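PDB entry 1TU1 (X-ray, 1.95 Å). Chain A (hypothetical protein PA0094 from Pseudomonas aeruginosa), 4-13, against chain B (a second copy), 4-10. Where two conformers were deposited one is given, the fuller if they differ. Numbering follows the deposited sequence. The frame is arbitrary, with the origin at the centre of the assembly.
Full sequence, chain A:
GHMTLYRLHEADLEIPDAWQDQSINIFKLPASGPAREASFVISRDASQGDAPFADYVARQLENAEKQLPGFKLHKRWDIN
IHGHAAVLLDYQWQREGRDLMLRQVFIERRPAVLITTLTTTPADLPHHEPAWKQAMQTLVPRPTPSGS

Chain A (4-13) TLYRLHEADL
Chain B, residues 4-10: TLYRLHE

The most unusual feature of this contact is that two strand-to-loop segments meet about an approximate twofold axis without a direct backbone-to-backbone hydrogen bond: a histidine ring from each copy takes the place that a strand carbonyl would normally fill. R7(A) N donates to H9(B) ND1 at 3.1 Å, and R7(B) N donates to H9(A) ND1 at 3.2 Å, both nearly linear at 168° and 170°. Because each ND1 accepts a hydrogen bond from an amide, it carries a lone pair there rather than a hydrogen. The example illustrates a general principle: a side-chain acceptor can satisfy a strand amide across a homodimer contact while water bridges backbone groups whose angles are poor.

The chains run antiparallel about L8(A) and L8(B), whose CA atoms lie 4.8 Å apart. The CA atoms of R7(A) and H9(B) are separated by 4.5 Å, those of H9(A) and R7(B) by 4.6 Å. In each copy residues 4 to 7 are extended, with phi/psi near -105/130 at Y6(A), Y6(B), R7(A) and R7(B). L8(A) and L8(B) stay extended at about -127/174, and H9(A) and H9(B) then turn to about -66/-33. In chain A this turn leads through E10(A), at -103/-8, into a second strand. The CA-to-CB bonds of L8(A) and L8(B), both with chi1 p, point away from the partner.

Both histidines adopt chi1 t, with chi2 57° in H9(A) and 69° in H9(B), and each tyrosine is also t, with chi2 near 85°. These rotamers lay the rings in offset stacks. Y6(A) and H9(B) have centroids 4.6 Å apart and planes at 18°; H9(A) and Y6(B) have values of 4.5 Å and 27°. Each imidazole thus uses ND1 for the backbone and one face for the phenol ring.

Water completes the arrangement where the backbones approach with poor hydrogen-bonding angles, R7(A) O to H9(B) N being 3.1 Å. Water 1 accepts from H9(B) N at 2.8 Å and donates to R7(A) O at 2.6 Å; water 3 accepts from H9(A) N at 2.9 Å and donates to R7(B) O at 2.7 Å. Each also donates to a tyrosine, weakly from water 1 to Y6(A) OH at 3.0 Å, and from water 3 to Y6(B) OH at 2.7 Å. The hydroxyls in turn reach glutamates through water 2, between Y6(A) OH (2.5 Å) and E10(B) OE2 (2.7 Å), and water 4, between Y6(B) OH (2.6 Å) and E10(A) OE2 (2.7 Å).

The arginines depart from the symmetry in the conformers given. R7(B), t, t, p with chi4 131°, extends across chain A, where its positive guanidinium forms a salt bridge with the negative carboxylate of D12(A), chi1 m. R7(B) NH2 meets D12(A) OD2 at 3.0 Å and 166°; R7(B) NH1 reaches D12(A) OD1 at 3.0 Å, weakly. A further weak bond links R7(B) NH2 to L8(A) O at 2.8 Å. R7(A) instead folds as m, m, t with chi4 -38°, and its CB lies over one face of the R7(B) guanidinium, 3.8 Å from R7(B) NH1.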

# COMPACT_ATOMS: atom_id res chain seq x y z
N THR A 4 13.25 12.02 -2.28
CA THR A 4 13.83 10.79 -2.79
C THR A 4 12.91 10.09 -3.81
O THR A 4 11.71 10.08 -3.65
CB THR A 4 14.12 9.89 -1.61
OG1 THR A 4 15.07 10.55 -0.74
CG2 THR A 4 14.83 8.60 -2.03
N LEU A 5 13.52 9.49 -4.83
CA LEU A 5 12.79 8.77 -5.87
C LEU A 5 12.14 7.50 -5.33
O LEU A 5 12.83 6.62 -4.86
CB LEU A 5 13.73 8.39 -7.02
CG LEU A 5 13.05 7.97 -8.32
CD1 LEU A 5 11.97 8.94 -8.77
CD2 LEU A 5 14.13 7.84 -9.42
N TYR A 6 10.83 7.41 -5.42
CA TYR A 6 10.08 6.29 -4.87
C TYR A 6 9.50 5.45 -6.01
O TYR A 6 8.85 5.96 -6.91
CB TYR A 6 8.96 6.83 -4.00
CG TYR A 6 8.18 5.75 -3.33
CD1 TYR A 6 8.62 5.18 -2.14
CD2 TYR A 6 6.98 5.26 -3.90
CE1 TYR A 6 7.90 4.17 -1.53
CE2 TYR A 6 6.26 4.26 -3.28
CZ TYR A 6 6.73 3.70 -2.11
OH TYR A 6 6.01 2.70 -1.49
N ARG A 7 9.72 4.15 -5.94
CA ARG A 7 9.35 3.24 -7.00
C ARG A 7 8.11 2.44 -6.59
O ARG A 7 8.06 1.85 -5.48
CB ARG A 7 10.48 2.26 -7.36
CG ARG A 7 11.88 2.83 -7.29
CD ARG A 7 12.08 4.16 -7.99
NE ARG A 7 13.46 4.57 -8.26
CZ ARG A 7 14.53 4.39 -7.48
NH1 ARG A 7 14.46 3.76 -6.30
NH2 ARG A 7 15.72 4.84 -7.89
N LEU A 8 7.10 2.46 -7.46
CA LEU A 8 5.97 1.54 -7.38
C LEU A 8 5.80 0.81 -8.73
O LEU A 8 6.57 1.02 -9.66
CB LEU A 8 4.69 2.26 -6.95
CG LEU A 8 4.21 3.51 -7.69
CD1 LEU A 8 2.71 3.63 -7.59
CD2 LEU A 8 4.87 4.77 -7.15
N HIS A 9 4.88 -0.13 -8.77
CA HIS A 9 4.77 -1.04 -9.91
C HIS A 9 4.36 -0.28 -11.18
O HIS A 9 4.84 -0.60 -12.27
CB HIS A 9 3.79 -2.17 -9.59
CG HIS A 9 3.68 -3.21 -10.67
ND1 HIS A 9 4.77 -3.91 -11.14
CD2 HIS A 9 2.61 -3.68 -11.35
CE1 HIS A 9 4.37 -4.75 -12.08
NE2 HIS A 9 3.07 -4.63 -12.23
N GLU A 10 3.57 0.77 -10.99
CA GLU A 10 2.92 1.51 -12.06
C GLU A 10 3.57 2.83 -12.40
O GLU A 10 3.20 3.45 -13.41
CB GLU A 10 1.47 1.78 -11.67
CG GLU A 10 0.69 0.51 -11.39
CD GLU A 10 0.75 0.08 -9.94
OE1 GLU A 10 1.61 0.62 -9.17
OE2 GLU A 10 -0.04 -0.81 -9.57
N ALA A 11 4.54 3.26 -11.59
CA ALA A 11 5.12 4.58 -11.74
C ALA A 11 6.32 4.82 -10.80
O ALA A 11 6.60 4.01 -9.92
CB ALA A 11 4.06 5.62 -11.43
N ASP A 12 7.00 5.94 -11.01
CA ASP A 12 7.99 6.48 -10.08
C ASP A 12 7.62 7.90 -9.79
O ASP A 12 7.07 8.58 -10.65
CB ASP A 12 9.37 6.44 -10.69
CG ASP A 12 9.74 5.07 -11.13
OD1 ASP A 12 10.17 4.29 -10.27
OD2 ASP A 12 9.52 4.66 -12.29
N LEU A 13 7.93 8.37 -8.60
CA LEU A 13 7.78 9.78 -8.28
C LEU A 13 8.72 10.17 -7.16
O LEU A 13 9.19 9.31 -6.42
CB LEU A 13 6.35 10.13 -7.90
CG LEU A 13 5.80 9.76 -6.51
CD1 LEU A 13 4.47 10.43 -6.30
CD2 LEU A 13 5.68 8.25 -6.39
N THR B 4 4.03 -12.71 -13.06
CA THR B 4 4.59 -11.45 -13.52
C THR B 4 5.46 -10.84 -12.43
O THR B 4 5.14 -10.94 -11.25
CB THR B 4 3.45 -10.48 -13.89
OG1 THR B 4 2.77 -10.96 -15.06
CG2 THR B 4 3.97 -9.09 -14.29
N LEU B 5 6.57 -10.22 -12.83
CA LEU B 5 7.49 -9.60 -11.88
C LEU B 5 6.80 -8.35 -11.36
O LEU B 5 6.36 -7.51 -12.15
CB LEU B 5 8.80 -9.23 -12.58
CG LEU B 5 9.96 -8.85 -11.65
CD1 LEU B 5 10.34 -9.99 -10.74
CD2 LEU B 5 11.16 -8.42 -12.49
N TYR B 6 6.67 -8.24 -10.05
CA TYR B 6 6.03 -7.09 -9.44
C TYR B 6 7.09 -6.22 -8.79
O TYR B 6 7.92 -6.73 -8.03
CB TYR B 6 5.00 -7.54 -8.41
CG TYR B 6 4.23 -6.42 -7.80
CD1 TYR B 6 3.09 -5.91 -8.41
CD2 TYR B 6 4.63 -5.85 -6.60
CE1 TYR B 6 2.39 -4.84 -7.83
CE2 TYR B 6 3.95 -4.81 -6.03
CZ TYR B 6 2.82 -4.30 -6.64
OH TYR B 6 2.16 -3.22 -6.09
N ARG B 7 7.02 -4.92 -9.03
CA ARG B 7 8.00 -3.98 -8.52
C ARG B 7 7.42 -3.16 -7.35
O ARG B 7 6.30 -2.62 -7.42
CB ARG B 7 8.44 -3.08 -9.67
CG ARG B 7 9.48 -2.03 -9.34
CD ARG B 7 9.98 -1.27 -10.58
NE ARG B 7 9.05 -0.19 -10.94
CZ ARG B 7 9.38 1.08 -11.19
NH1 ARG B 7 10.64 1.50 -11.13
NH2 ARG B 7 8.42 1.95 -11.49
N LEU B 8 8.17 -3.15 -6.25
CA LEU B 8 7.91 -2.27 -5.14
C LEU B 8 9.21 -1.54 -4.78
O LEU B 8 10.27 -1.79 -5.35
CB LEU B 8 7.29 -3.00 -3.96
CG LEU B 8 7.95 -4.24 -3.39
CD1 LEU B 8 7.68 -4.30 -1.87
CD2 LEU B 8 7.45 -5.49 -4.09
N HIS B 9 9.12 -0.57 -3.89
CA HIS B 9 10.26 0.32 -3.68
C HIS B 9 11.43 -0.47 -3.08
O HIS B 9 12.58 -0.23 -3.41
CB HIS B 9 9.87 1.48 -2.77
CG HIS B 9 10.97 2.46 -2.53
ND1 HIS B 9 11.45 3.30 -3.52
CD2 HIS B 9 11.66 2.77 -1.41
CE1 HIS B 9 12.40 4.07 -3.02
NE2 HIS B 9 12.55 3.76 -1.73
N GLU B 10 11.09 -1.44 -2.25
CA GLU B 10 12.06 -2.19 -1.44
C GLU B 10 12.48 -3.54 -2.01
O GLU B 10 13.37 -4.19 -1.45
CB GLU B 10 11.48 -2.44 -0.05
CG GLU B 10 11.09 -1.19 0.71
CD GLU B 10 9.69 -0.69 0.42
OE1 GLU B 10 8.97 -1.28 -0.43
OE2 GLU B 10 9.31 0.31 1.04
O HOH W 1 6.62 0.71 -3.60
O HOH W 2 7.12 1.85 0.56
O HOH W 3 4.15 -1.46 -6.33
O HOH W 4 0.11 -2.44 -7.43